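Local coordinates for phenol hydroxylase component phO (Pseudomonas stutzeri, PDB 3U52), which probably serves as a small subunit of a multicomponent phenol hydroxylase, an enzyme that hydroxylates phenol to catechol, at residues Ala38-Leu43 and Glu56-Ala61. Numbering follows the deposited sequence.
Sequences APFALL and EILKPA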
# COMPACT_ATOMS: atom_id res chain seq x y z
N ALA E 38 5.72 46.16 -10.31
CA ALA E 38 4.92 46.51 -11.49
C ALA E 38 4.42 47.97 -11.39
O ALA E 38 4.41 48.56 -10.29
CB ALA E 38 3.71 45.54 -11.58
N PRO E 39 3.98 48.54 -12.53
CA PRO E 39 3.30 49.81 -12.48
C PRO E 39 2.12 49.76 -11.53
O PRO E 39 1.45 48.73 -11.43
CB PRO E 39 2.82 50.01 -13.93
CG PRO E 39 3.83 49.27 -14.75
CD PRO E 39 4.10 48.05 -13.91
N PHE E 40 1.89 50.86 -10.83
CA PHE E 40 0.74 50.98 -9.94
C PHE E 40 -0.52 51.07 -10.73
O PHE E 40 -0.55 51.74 -11.76
CB PHE E 40 0.87 52.23 -9.11
CG PHE E 40 2.08 52.26 -8.22
CD1 PHE E 40 2.34 51.25 -7.30
CD2 PHE E 40 2.94 53.36 -8.27
CE1 PHE E 40 3.44 51.31 -6.45
CE2 PHE E 40 4.06 53.43 -7.42
CZ PHE E 40 4.30 52.40 -6.52
N ALA E 41 -1.58 50.43 -10.25
CA ALA E 41 -2.92 50.59 -10.82
C ALA E 41 -3.72 51.38 -9.81
O ALA E 41 -3.93 50.94 -8.67
CB ALA E 41 -3.59 49.25 -11.07
N LEU E 42 -4.12 52.58 -10.21
CA LEU E 42 -4.83 53.48 -9.31
C LEU E 42 -6.29 53.76 -9.79
O LEU E 42 -6.59 53.69 -11.00
CB LEU E 42 -4.04 54.79 -9.21
CG LEU E 42 -2.53 54.63 -9.01
CD1 LEU E 42 -1.84 55.94 -9.44
CD2 LEU E 42 -2.21 54.33 -7.56
N LEU E 43 -7.18 54.03 -8.82
CA LEU E 43 -8.54 54.48 -9.08
C LEU E 43 -8.60 55.89 -8.53
O LEU E 43 -8.35 56.15 -7.34
CB LEU E 43 -9.57 53.62 -8.34
CG LEU E 43 -11.00 53.84 -8.88
CD1 LEU E 43 -11.16 53.21 -10.26
CD2 LEU E 43 -12.07 53.33 -7.95
N GLU E 56 -1.27 63.47 -3.05
CA GLU E 56 -2.16 62.62 -2.27
C GLU E 56 -2.03 61.11 -2.58
O GLU E 56 -2.32 60.28 -1.72
CB GLU E 56 -3.64 63.04 -2.45
CG GLU E 56 -4.03 64.50 -2.10
CD GLU E 56 -5.50 64.80 -2.44
OE1 GLU E 56 -5.93 65.98 -2.37
OE2 GLU E 56 -6.24 63.84 -2.78
N ILE E 57 -1.63 60.78 -3.80
CA ILE E 57 -1.58 59.38 -4.24
C ILE E 57 -0.18 58.90 -4.58
O ILE E 57 0.28 57.92 -3.99
CB ILE E 57 -2.55 59.08 -5.39
CG1 ILE E 57 -3.96 59.52 -5.00
CG2 ILE E 57 -2.57 57.58 -5.71
CD1 ILE E 57 -4.91 59.53 -6.11
N LEU E 58 0.50 59.58 -5.50
CA LEU E 58 1.82 59.10 -5.95
C LEU E 58 2.91 59.11 -4.86
O LEU E 58 3.64 58.14 -4.66
CB LEU E 58 2.24 59.85 -7.21
CG LEU E 58 3.32 59.20 -8.06
CD1 LEU E 58 2.88 57.76 -8.47
CD2 LEU E 58 3.65 60.08 -9.30
N LYS E 59 3.01 60.20 -4.11
CA LYS E 59 3.96 60.29 -3.01
C LYS E 59 3.78 59.19 -1.90
O LYS E 59 4.74 58.53 -1.52
CB LYS E 59 3.90 61.71 -2.42
CG LYS E 59 5.23 62.36 -2.23
CD LYS E 59 5.95 62.61 -3.55
CE LYS E 59 7.48 62.48 -3.40
NZ LYS E 59 8.12 63.00 -2.14
N PRO E 60 2.56 59.03 -1.33
CA PRO E 60 2.29 57.88 -0.44
C PRO E 60 2.57 56.49 -1.02
O PRO E 60 3.14 55.67 -0.33
CB PRO E 60 0.79 58.02 -0.17
CG PRO E 60 0.58 59.49 -0.21
CD PRO E 60 1.40 59.92 -1.40
N ALA E 61 2.17 56.25 -2.26
CA ALA E 61 2.40 54.96 -2.94
C ALA E 61 3.91 54.60 -3.02
O ALA E 61 4.30 53.41 -2.96
CB ALA E 61 1.77 55.00 -4.36
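Phe40 turns one face of its ring to the methyl of Ala61, and Leu42 meets Ile57 two residues further along the strand. This is the packing of the helix onto the sheet in a beta-grasp, ubiquitin-like fold: strand 40-44 runs antiparallel to 24-29, and helix 50-62 crosses over to cover the sheet. The short axes of 40-43 and 56-61 run roughly antiparallel, at 146° and 10.7 Å apart, so mainly the side chains of Phe40, Leu42, Ile57, Leu58 and Ala61 fill the space, and no hydrogen bond joins the two segments. The CB of Phe40 points toward the helix, and with CG anti to the carbonyl carbon (chi1 -61°) the ring lies against its last turn. The CB of Ala61 sits over that face, 4.3 Å from the ring centroid and 15° off the normal, a CH-pi contact that leans toward the CE2 side, where CE2 to CB is 4.1 Å. Leu58 comes in obliquely, its CD1 4.4 Å from Phe40 CD2. Cutting Phe40 back to an alanine removes the ring, which would probably leave the Ala61 methyl without the face it rests on and a gap beside Leu58. The side chains of Leu42 and Ile57 lie alongside each other, running in opposing directions. Ile57 uses its short branch, CG2, which lies anti to its backbone N and reaches 3.8 Å from CD2 of Leu42. Val28 of strand 24-29 touches both Leu42 and Leu58, so the adjoining strand shares this apolar layer. Backbone bonds to Val28 and Leu26 hold one flank of the strand, while a chain of another protein bonds to the backbone of Pro39 and Ala41. At the helix end, Ala61 O lies on the same side of the Phe40 ring as its own CB, 3.7 Å from Phe40 CZ.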